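Local coordinates for protein lytic Polysaccharide Monooxygenase (Phytophthora infestans, PDB 6Z5Y) that probably cleaves plant cell-wall pectin oxidatively as a copper-dependent monooxygenase during infection, this chain being the N-terminal copper-binding domain of a longer secreted protein, at residues 1-7 / 88-93; 77-82 / 168-172; 99-105 / 143-149. All coordinates share one frame; numbering follows the deposited sequence.

Interaction 1: residues 1-7 / 88-93. With CU (copper (II) ion), chain C.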
loop_
_atom_site.group_PDB
_atom_site.type_symbol
_atom_site.label_atom_id
_atom_site.label_comp_id
_atom_site.label_asym_id
_atom_site.label_seq_id
_atom_site.Cartn_x
_atom_site.Cartn_y
_atom_site.Cartn_z
ATOM N N HIS A 1 1.923 6.286 -8.083
ATOM C CA HIS A 1 0.765 5.665 -8.716
ATOM C C HIS A 1 0.931 4.152 -8.817
ATOM O O HIS A 1 2.058 3.631 -8.825
ATOM C CB HIS A 1 0.482 6.304 -10.058
ATOM C CG HIS A 1 -0.076 7.696 -9.900
ATOM N ND1 HIS A 1 0.616 8.712 -9.233
ATOM C CD2 HIS A 1 -1.261 8.226 -10.265
ATOM C CE1 HIS A 1 -0.121 9.805 -9.250
ATOM N NE2 HIS A 1 -1.273 9.539 -9.889
ATOM N N GLY A 2 -0.177 3.475 -8.962
ATOM C CA GLY A 2 -0.172 2.030 -9.146
ATOM C C GLY A 2 -1.154 1.336 -8.231
ATOM O O GLY A 2 -1.609 1.890 -7.231
ATOM N N TYR A 3 -1.419 0.074 -8.554
ATOM C CA TYR A 3 -2.295 -0.811 -7.782
ATOM C C TYR A 3 -1.665 -2.200 -7.822
ATOM O O TYR A 3 -0.987 -2.550 -8.806
ATOM C CB TYR A 3 -3.746 -0.801 -8.311
ATOM C CG TYR A 3 -3.885 -1.125 -9.773
ATOM C CD1 TYR A 3 -3.772 -0.118 -10.729
ATOM C CD2 TYR A 3 -4.066 -2.414 -10.232
ATOM C CE1 TYR A 3 -3.816 -0.392 -12.087
ATOM C CE2 TYR A 3 -4.144 -2.692 -11.583
ATOM C CZ TYR A 3 -4.000 -1.683 -12.501
ATOM O OH TYR A 3 -3.977 -1.939 -13.839
ATOM N N ILE A 4 -2.028 -3.039 -6.873
ATOM C CA ILE A 4 -1.694 -4.467 -7.011
ATOM C C ILE A 4 -2.544 -5.034 -8.137
ATOM O O ILE A 4 -3.790 -4.940 -8.103
ATOM C CB ILE A 4 -1.870 -5.219 -5.695
ATOM C CG1 ILE A 4 -0.780 -4.788 -4.719
ATOM C CG2 ILE A 4 -1.865 -6.722 -5.939
ATOM C CD1 ILE A 4 -0.811 -5.520 -3.407
ATOM N N ALA A 5 -1.873 -5.592 -9.125
ATOM C CA ALA A 5 -2.510 -6.109 -10.336
ATOM C C ALA A 5 -2.688 -7.621 -10.297
ATOM O O ALA A 5 -3.586 -8.124 -10.999
ATOM C CB ALA A 5 -1.712 -5.707 -11.542
ATOM N N LYS A 6 -1.867 -8.328 -9.569
ATOM C CA LYS A 6 -1.959 -9.781 -9.395
ATOM C C LYS A 6 -1.693 -10.041 -7.932
ATOM O O LYS A 6 -0.632 -9.696 -7.447
ATOM C CB LYS A 6 -0.911 -10.431 -10.275
ATOM C CG LYS A 6 -1.080 -11.907 -10.452
ATOM C CD LYS A 6 -0.120 -12.480 -11.456
ATOM C CE LYS A 6 -0.389 -13.933 -11.735
ATOM N NZ LYS A 6 0.722 -14.520 -12.506
ATOM N N PRO A 7 -2.635 -10.611 -7.183
ATOM C CA PRO A 7 -3.975 -11.018 -7.631
ATOM C C PRO A 7 -4.809 -9.824 -8.100
ATOM O O PRO A 7 -4.582 -8.686 -7.688
ATOM C CB PRO A 7 -4.559 -11.674 -6.380
ATOM C CG PRO A 7 -3.849 -11.006 -5.252
ATOM C CD PRO A 7 -2.443 -10.784 -5.747
ATOM N N ALA A 88 3.054 -10.878 -4.852
ATOM C CA ALA A 88 1.999 -10.024 -5.419
ATOM C C ALA A 88 2.692 -9.119 -6.422
ATOM O O ALA A 88 3.826 -8.720 -6.187
ATOM C CB ALA A 88 1.258 -9.241 -4.346
ATOM N N THR A 89 2.029 -8.775 -7.491
ATOM C CA THR A 89 2.657 -7.974 -8.541
ATOM C C THR A 89 1.950 -6.636 -8.663
ATOM O O THR A 89 0.726 -6.593 -8.781
ATOM C CB THR A 89 2.624 -8.713 -9.871
ATOM O OG1 THR A 89 3.179 -10.007 -9.684
ATOM C CG2 THR A 89 3.409 -8.003 -10.935
ATOM N N PHE A 90 2.731 -5.567 -8.666
ATOM C CA PHE A 90 2.179 -4.227 -8.854
ATOM C C PHE A 90 1.863 -3.998 -10.325
ATOM O O PHE A 90 2.362 -4.686 -11.235
ATOM C CB PHE A 90 3.170 -3.186 -8.338
ATOM C CG PHE A 90 2.557 -1.943 -7.727
ATOM C CD1 PHE A 90 1.520 -2.020 -6.818
ATOM C CD2 PHE A 90 3.082 -0.706 -8.036
ATOM C CE1 PHE A 90 1.024 -0.882 -6.199
ATOM C CE2 PHE A 90 2.608 0.417 -7.383
ATOM C CZ PHE A 90 1.572 0.341 -6.488
ATOM N N SER A 91 1.097 -2.953 -10.585
ATOM C CA SER A 91 0.633 -2.658 -11.955
ATOM C C SER A 91 1.735 -1.994 -12.776
ATOM O O SER A 91 1.597 -1.962 -14.002
ATOM C CB SER A 91 -0.605 -1.775 -11.925
ATOM O OG SER A 91 -0.295 -0.491 -11.396
ATOM N N ARG A 92 2.771 -1.497 -12.124
ATOM C CA ARG A 92 3.851 -0.736 -12.747
ATOM C C ARG A 92 4.997 -0.769 -11.762
ATOM O O ARG A 92 4.925 -1.459 -10.715
ATOM C CB ARG A 92 3.376 0.688 -13.085
ATOM C CG ARG A 92 2.888 1.458 -11.863
ATOM C CD ARG A 92 2.820 2.960 -12.084
ATOM N NE ARG A 92 1.909 3.288 -13.184
ATOM C CZ ARG A 92 2.016 4.357 -13.965
ATOM N NH1 ARG A 92 2.954 5.246 -13.755
ATOM N NH2 ARG A 92 1.178 4.470 -14.965
ATOM N N GLY A 93 6.051 -0.032 -12.056
ATOM C CA GLY A 93 7.114 0.179 -11.084
ATOM C C GLY A 93 6.710 1.167 -10.026
ATOM O O GLY A 93 5.728 1.920 -10.209
HETATM CU CU CU C . 2.241 8.459 -8.272
HETATM O O HOH W 1 4.743 4.184 -9.083
#

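Interaction 2: residues 77-82 / 168-172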
loop_
_atom_site.group_PDB
_atom_site.type_symbol
_atom_site.label_atom_id
_atom_site.label_comp_id
_atom_site.label_asym_id
_atom_site.label_seq_id
_atom_site.Cartn_x
_atom_site.Cartn_y
_atom_site.Cartn_z
ATOM N N GLY A 77 -15.991 -7.491 -4.997
ATOM C CA GLY A 77 -15.772 -8.003 -6.347
ATOM C C GLY A 77 -15.591 -9.504 -6.372
ATOM O O GLY A 77 -15.532 -10.205 -5.331
ATOM N N LYS A 78 -15.452 -10.018 -7.569
ATOM C CA LYS A 78 -15.251 -11.442 -7.777
ATOM C C LYS A 78 -13.925 -11.861 -7.157
ATOM O O LYS A 78 -12.872 -11.311 -7.517
ATOM C CB LYS A 78 -15.201 -11.717 -9.269
ATOM C CG LYS A 78 -14.963 -13.169 -9.599
ATOM C CD LYS A 78 -15.114 -13.454 -11.045
ATOM C CE LYS A 78 -14.551 -14.804 -11.437
ATOM N NZ LYS A 78 -14.514 -14.985 -12.903
ATOM N N PRO A 79 -13.888 -12.830 -6.228
ATOM C CA PRO A 79 -12.600 -13.213 -5.637
ATOM C C PRO A 79 -11.616 -13.741 -6.687
ATOM O O PRO A 79 -11.976 -14.481 -7.587
ATOM C CB PRO A 79 -12.957 -14.245 -4.556
ATOM C CG PRO A 79 -14.412 -13.858 -4.193
ATOM C CD PRO A 79 -15.014 -13.478 -5.532
ATOM N N SER A 80 -10.350 -13.360 -6.488
ATOM C CA SER A 80 -9.222 -13.754 -7.336
ATOM C C SER A 80 -8.446 -14.892 -6.702
ATOM O O SER A 80 -8.390 -15.023 -5.491
ATOM C CB SER A 80 -8.324 -12.594 -7.576
ATOM O OG SER A 80 -8.951 -11.677 -8.448
ATOM N N GLU A 81 -7.803 -15.685 -7.524
ATOM C CA GLU A 81 -6.950 -16.775 -7.000
ATOM C C GLU A 81 -5.629 -16.215 -6.501
ATOM O O GLU A 81 -5.035 -15.353 -7.139
ATOM C CB GLU A 81 -6.660 -17.765 -8.106
ATOM C CG GLU A 81 -7.896 -18.524 -8.480
ATOM C CD GLU A 81 -8.248 -19.576 -7.434
ATOM O OE1 GLU A 81 -7.306 -20.135 -6.835
ATOM O OE2 GLU A 81 -9.440 -19.830 -7.189
ATOM N N PRO A 82 -5.136 -16.666 -5.333
ATOM C CA PRO A 82 -3.797 -16.267 -4.938
ATOM C C PRO A 82 -2.765 -16.710 -5.980
ATOM O O PRO A 82 -2.826 -17.822 -6.477
ATOM C CB PRO A 82 -3.607 -16.979 -3.585
ATOM C CG PRO A 82 -5.010 -17.210 -3.055
ATOM C CD PRO A 82 -5.803 -17.500 -4.319
ATOM N N ILE A 168 -8.591 -6.613 -2.154
ATOM C CA ILE A 168 -8.691 -7.635 -3.212
ATOM C C ILE A 168 -9.149 -8.927 -2.578
ATOM O O ILE A 168 -8.395 -9.561 -1.838
ATOM C CB ILE A 168 -7.353 -7.828 -3.939
ATOM C CG1 ILE A 168 -6.844 -6.489 -4.497
ATOM C CG2 ILE A 168 -7.538 -8.849 -5.037
ATOM C CD1 ILE A 168 -5.505 -6.559 -5.196
ATOM N N PRO A 169 -10.406 -9.340 -2.822
ATOM C CA PRO A 169 -10.877 -10.576 -2.238
ATOM C C PRO A 169 -10.178 -11.737 -2.937
ATOM O O PRO A 169 -10.073 -11.740 -4.180
ATOM C CB PRO A 169 -12.382 -10.575 -2.534
ATOM C CG PRO A 169 -12.522 -9.691 -3.784
ATOM C CD PRO A 169 -11.437 -8.638 -3.637
ATOM N N LEU A 170 -9.803 -12.742 -2.152
ATOM C CA LEU A 170 -9.124 -13.940 -2.665
ATOM C C LEU A 170 -9.953 -15.171 -2.342
ATOM O O LEU A 170 -10.598 -15.248 -1.310
ATOM C CB LEU A 170 -7.733 -14.098 -2.066
ATOM C CG LEU A 170 -6.814 -12.879 -2.198
ATOM C CD1 LEU A 170 -5.431 -13.190 -1.670
ATOM C CD2 LEU A 170 -6.706 -12.407 -3.624
ATOM N N THR A 171 -9.837 -16.149 -3.211
ATOM C CA THR A 171 -10.488 -17.446 -3.029
ATOM C C THR A 171 -9.778 -18.263 -1.959
ATOM O O THR A 171 -8.609 -18.102 -1.685
ATOM C CB THR A 171 -10.491 -18.208 -4.351
ATOM O OG1 THR A 171 -9.139 -18.415 -4.770
ATOM C CG2 THR A 171 -11.204 -17.483 -5.465
ATOM N N GLY A 172 -10.523 -19.184 -1.380
ATOM C CA GLY A 172 -9.981 -20.217 -0.481
ATOM C C GLY A 172 -10.740 -21.508 -0.578
ATOM O O GLY A 172 -11.965 -21.477 -0.838
#

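Interaction 3: residues 99-105 / 143-149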
loop_
_atom_site.group_PDB
_atom_site.type_symbol
_atom_site.label_atom_id
_atom_site.label_comp_id
_atom_site.label_asym_id
_atom_site.label_seq_id
_atom_site.Cartn_x
_atom_site.Cartn_y
_atom_site.Cartn_z
ATOM N N PRO A 99 6.497 3.930 2.994
ATOM C CA PRO A 99 6.211 2.584 3.461
ATOM C C PRO A 99 4.966 1.986 2.798
ATOM O O PRO A 99 4.001 2.681 2.471
ATOM C CB PRO A 99 5.958 2.804 4.957
ATOM C CG PRO A 99 5.420 4.224 5.031
ATOM C CD PRO A 99 6.214 4.977 3.985
ATOM N N CYS A 100 4.986 0.670 2.685
ATOM C CA CYS A 100 3.820 -0.058 2.189
ATOM C C CYS A 100 3.764 -1.403 2.880
ATOM O O CYS A 100 4.728 -1.882 3.516
ATOM C CB CYS A 100 3.766 -0.151 0.673
ATOM S SG CYS A 100 4.708 -1.475 -0.088
ATOM N N GLU A 101 2.592 -2.025 2.775
ATOM C CA GLU A 101 2.350 -3.291 3.447
ATOM C C GLU A 101 1.168 -3.992 2.811
ATOM O O GLU A 101 0.300 -3.377 2.194
ATOM C CB GLU A 101 2.180 -3.072 4.940
ATOM C CG GLU A 101 1.012 -2.183 5.269
ATOM C CD GLU A 101 1.072 -1.585 6.663
ATOM O OE1 GLU A 101 2.089 -0.922 6.982
ATOM O OE2 GLU A 101 0.089 -1.693 7.394
ATOM N N ILE A 102 1.153 -5.299 3.006
ATOM C CA ILE A 102 0.070 -6.194 2.532
ATOM C C ILE A 102 -0.417 -6.991 3.724
ATOM O O ILE A 102 0.404 -7.594 4.463
ATOM C CB ILE A 102 0.554 -7.118 1.420
ATOM C CG1 ILE A 102 1.054 -6.336 0.217
ATOM C CG2 ILE A 102 -0.561 -8.080 0.999
ATOM C CD1 ILE A 102 1.757 -7.154 -0.845
ATOM N N TRP A 103 -1.729 -7.040 3.877
ATOM C CA TRP A 103 -2.425 -7.835 4.894
ATOM C C TRP A 103 -3.327 -8.847 4.219
ATOM O O TRP A 103 -3.899 -8.566 3.161
ATOM C CB TRP A 103 -3.284 -6.915 5.753
ATOM C CG TRP A 103 -2.542 -5.918 6.576
ATOM C CD1 TRP A 103 -1.893 -4.798 6.141
ATOM C CD2 TRP A 103 -2.425 -5.924 7.988
ATOM N NE1 TRP A 103 -1.365 -4.113 7.199
ATOM C CE2 TRP A 103 -1.680 -4.783 8.351
ATOM C CE3 TRP A 103 -2.910 -6.767 9.004
ATOM C CZ2 TRP A 103 -1.435 -4.438 9.674
ATOM C CZ3 TRP A 103 -2.663 -6.425 10.319
ATOM C CH2 TRP A 103 -1.921 -5.282 10.634
ATOM N N LEU A 104 -3.488 -9.992 4.846
ATOM C CA LEU A 104 -4.513 -10.987 4.475
ATOM C C LEU A 104 -5.425 -11.099 5.682
ATOM O O LEU A 104 -4.988 -11.568 6.761
ATOM C CB LEU A 104 -3.878 -12.336 4.116
ATOM C CG LEU A 104 -2.876 -12.285 2.984
ATOM C CD1 LEU A 104 -2.285 -13.650 2.747
ATOM C CD2 LEU A 104 -3.477 -11.745 1.699
ATOM N N ASP A 105 -6.620 -10.562 5.579
ATOM C CA ASP A 105 -7.449 -10.287 6.765
ATOM C C ASP A 105 -6.564 -9.577 7.790
ATOM O O ASP A 105 -5.944 -8.544 7.449
ATOM C CB ASP A 105 -8.211 -11.533 7.219
ATOM C CG ASP A 105 -9.138 -12.066 6.128
ATOM O OD1 ASP A 105 -9.724 -11.230 5.438
ATOM O OD2 ASP A 105 -9.285 -13.307 6.054
ATOM N N CYS A 143 -9.890 -14.847 1.860
ATOM C CA CYS A 143 -9.358 -13.738 2.681
ATOM C C CYS A 143 -9.555 -12.464 1.893
ATOM O O CYS A 143 -9.650 -12.498 0.676
ATOM C CB CYS A 143 -7.886 -13.885 3.055
ATOM S SG CYS A 143 -6.855 -14.052 1.595
ATOM N N MET A 144 -9.543 -11.358 2.580
ATOM C CA MET A 144 -9.395 -10.061 1.924
ATOM C C MET A 144 -7.930 -9.641 1.978
ATOM O O MET A 144 -7.375 -9.418 3.068
ATOM C CB MET A 144 -10.240 -9.007 2.634
ATOM C CG MET A 144 -10.261 -7.666 1.910
ATOM S SD MET A 144 -10.961 -7.736 0.260
ATOM C CE MET A 144 -12.569 -8.384 0.643
ATOM N N LEU A 145 -7.336 -9.482 0.803
ATOM C CA LEU A 145 -6.005 -8.848 0.729
ATOM C C LEU A 145 -6.202 -7.343 0.814
ATOM O O LEU A 145 -7.064 -6.783 0.155
ATOM C CB LEU A 145 -5.311 -9.236 -0.564
ATOM C CG LEU A 145 -3.909 -8.629 -0.739
ATOM C CD1 LEU A 145 -3.041 -9.518 -1.630
ATOM C CD2 LEU A 145 -3.953 -7.229 -1.345
ATOM N N ARG A 146 -5.424 -6.703 1.677
ATOM C CA ARG A 146 -5.424 -5.242 1.740
ATOM C C ARG A 146 -4.014 -4.738 1.562
ATOM O O ARG A 146 -3.081 -5.194 2.236
ATOM C CB ARG A 146 -6.042 -4.731 3.032
ATOM C CG ARG A 146 -7.544 -4.982 3.094
ATOM C CD ARG A 146 -8.163 -4.432 4.363
ATOM N NE ARG A 146 -9.617 -4.603 4.414
ATOM C CZ ARG A 146 -10.254 -5.699 4.831
ATOM N NH1 ARG A 146 -9.582 -6.753 5.278
ATOM N NH2 ARG A 146 -11.577 -5.738 4.823
ATOM N N PHE A 147 -3.873 -3.791 0.651
ATOM C CA PHE A 147 -2.602 -3.087 0.381
ATOM C C PHE A 147 -2.741 -1.667 0.860
ATOM O O PHE A 147 -3.771 -1.015 0.580
ATOM C CB PHE A 147 -2.331 -3.121 -1.118
ATOM C CG PHE A 147 -1.135 -2.336 -1.578
ATOM C CD1 PHE A 147 0.131 -2.740 -1.206
ATOM C CD2 PHE A 147 -1.274 -1.169 -2.309
ATOM C CE1 PHE A 147 1.240 -2.028 -1.670
ATOM C CE2 PHE A 147 -0.177 -0.455 -2.751
ATOM C CZ PHE A 147 1.080 -0.887 -2.429
ATOM N N TYR A 148 -1.712 -1.183 1.519
ATOM C CA TYR A 148 -1.615 0.214 1.964
ATOM C C TYR A 148 -0.250 0.732 1.564
ATOM O O TYR A 148 0.760 0.068 1.856
ATOM C CB TYR A 148 -1.761 0.308 3.468
ATOM C CG TYR A 148 -3.063 -0.186 4.039
ATOM C CD1 TYR A 148 -3.286 -1.517 4.310
ATOM C CD2 TYR A 148 -4.086 0.715 4.329
ATOM C CE1 TYR A 148 -4.518 -1.936 4.840
ATOM C CE2 TYR A 148 -5.301 0.322 4.854
ATOM C CZ TYR A 148 -5.519 -1.011 5.107
ATOM O OH TYR A 148 -6.704 -1.457 5.657
ATOM N N TRP A 149 -0.230 1.930 1.034
ATOM C CA TRP A 149 1.035 2.575 0.647
ATOM C C TRP A 149 0.891 4.064 0.964
ATOM O O TRP A 149 -0.051 4.716 0.488
ATOM C CB TRP A 149 1.320 2.353 -0.836
ATOM C CG TRP A 149 2.543 2.994 -1.411
ATOM C CD1 TRP A 149 3.714 3.289 -0.786
ATOM C CD2 TRP A 149 2.708 3.343 -2.792
ATOM N NE1 TRP A 149 4.589 3.841 -1.681
ATOM C CE2 TRP A 149 4.013 3.850 -2.931
ATOM C CE3 TRP A 149 1.890 3.241 -3.921
ATOM C CZ2 TRP A 149 4.506 4.282 -4.171
ATOM C CZ3 TRP A 149 2.369 3.680 -5.128
ATOM C CH2 TRP A 149 3.654 4.192 -5.259
HETATM O O HOH W 2 -6.764 -7.370 5.065
HETATM O O HOH W 3 -10.724 -9.053 6.672
#

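Interaction 1: residues 1-7 / 88-93
Two of the three nitrogen ligands of the copper histidine brace characteristic of lytic polysaccharide monooxygenases come from this contact, where a short antiparallel strand pair holds the chain that begins with His-1. The copper ion is chelated by one residue twice, through the terminal amine, His-1 N, at 2.2 Å and through the ring nitrogen, His-1 ND1, at 1.9 Å; having no preceding residue leaves that amine available as a ligand. A water donates to both His-1 O and Gly-93 O, joining the two segments. Gly-2 follows with positive phi, and its lack of a side chain lets the Phe-90 ring press close, CZ 3.4 Å from Gly-2 C. Ser-91 OG accepts from Tyr-3 N at 162°, and Ser-91 CB sits over the centre of the Tyr-3 ring, a CH-pi contact. With CG held between the backbone N and the carbonyl carbon (chi1 55°), the tyrosine ring folds back over Ser-91. Further along, a classic beta bulge sets Ala-5 and Lys-6 against Thr-89, whose carbonyl oxygen is gripped by Ala-5 N at 2.8 Å and by Lys-6 N at 3.2 Å, the latter on a lone pair. Thr-89 N returns a straight bond to Lys-6 O. Small Ala-5 fits against the Ser-91 backbone, while apolar Ile-4 is turned to the interior. His-96 NE2 supplies the third nitrogen, and Tyr-164, its hydroxyl hydrogen-bonded to His-1 N, also belongs to the site. Strand 88-90 is central in a three-stranded sheet, bonded on its far side to strand 129-130, and Ile-4 rests on Ile-102, Leu-145, Phe-147 and Ile-168 of the neighbouring five-stranded sheet.

Interaction 2: residues 77-82 / 168-172
Residues 77-82, an irregular loop, run beside the end of strand 158-170 and join it by a single backbone bridge between Ser-80 and Leu-170. Two bonds make it: Ser-80 N gives a nearly straight bond to Pro-169 O (2.8 Å, 171°), and Thr-171 N donates to Ser-80 O at 2.9 Å from above the carbonyl plane. Pro-169 contributes its carbonyl oxygen to the bridge; the prolines have no N-H to give. The Pro-169 ring points at the loop, with CG 3.4 Å from Gly-77 O. Pro-79 CB packs on the Thr-171 methyl, CG2, at 3.8 Å. The threonine divides its branches, since OG1, set between the backbone N and the carbonyl carbon (chi1 61°), turns to Glu-81. The glutamate chain bends at chi2 (-75°) and crosses the threonine at about a right angle to bring OE2 within 2.8 Å of Thr-171 OG1, a weak bond. Leu-170 is buried among Pro-7, Tyr-135 and Leu-145, whereas Ser-80 OG bonds to Ala-8 O. Two backbone bonds and proline packing carry the contact, and the weak Thr-171 to Glu-81 bond adds a carboxylate; no salt bridge joins the two segments.

Interaction 3: residues 99-105 / 143-149
Glu-101 and Tyr-148, then Trp-103 and Arg-146, form the hydrogen-bonded pairs of two neighbouring antiparallel strands, whose N-to-C directions lie 167° apart. Each pair exchanges two backbone bonds, the shortest being Trp-103 N to Arg-146 O and Arg-146 N to Trp-103 O, both 2.8 Å. The pairing ends at Asp-105. Its N donates to Met-144 O, and its carboxylate takes over as acceptor, OD1 receiving Met-144 N at 2.9 Å from well above the carboxylate plane. Short Asp suits this strand end because its acceptor lies close to the main chain. Arg-146 does not reach that carboxylate directly: NH1 donates to two waters, one giving its hydrogens to Asp-105 O and Met-144 O, the other giving one to Asp-105 OD1. Met-144 CG lies 3.4 Å above the centre of the guanidinium. Glu-101 is buried, and its negative charge is well supplied with donors. OE2 accepts the Trp-103 indole NE1 in the ring plane (2.8 Å, 169°) and also Arg-57 N, while OE1 accepts Val-56 N, both at the start of helix 56-60, where the dipole would be expected to stabilise a carboxylate. The Tyr-148 hydroxyl bonds to Asp-61. On the other face the side chains are apolar: Ile-102 CG2 touches Leu-145 CG at 3.8 Å, and Ile-102 CG1 reaches the edge of the Phe-147 ring. Cys-100 SG, disulfide-bonded to Cys-115, lies 3.9 Å from Phe-147 CE1. Trp-149, with CG anti to the backbone N (chi1 177°), comes within about 5 Å of the copper ion at its nearest side-chain atom and stacks on Tyr-164. Ile-102, Leu-145 and Phe-147 pack against strand 4-6, and Trp-103, Arg-146 and Tyr-148 against helix 56-60, consistent with the immunoglobulin-like beta-sandwich core of lytic polysaccharide monooxygenases.

How the interactions relate
From the N terminus, residues 1-7 return in interaction 1 to residues 88-93, closing a loop of 80 intervening residues that includes helices 36-47 and 56-60. Residues 77-82 leave that loop to meet residues 168-172, so interactions 1 and 2 cross along the chain. Interaction 2 closes a span of 85 residues; interaction 3, which follows interaction 1 in sequence, closes one of 37 wholly within it. In space all three touch. Phe-90 packs on Phe-147 and Trp-149, where the two sheets pack against each other near the copper site, while Pro-7 rests on Leu-170 and Ile-168. Strands 143-155 and 158-170, neighbours in one sheet, connect interactions 2 and 3.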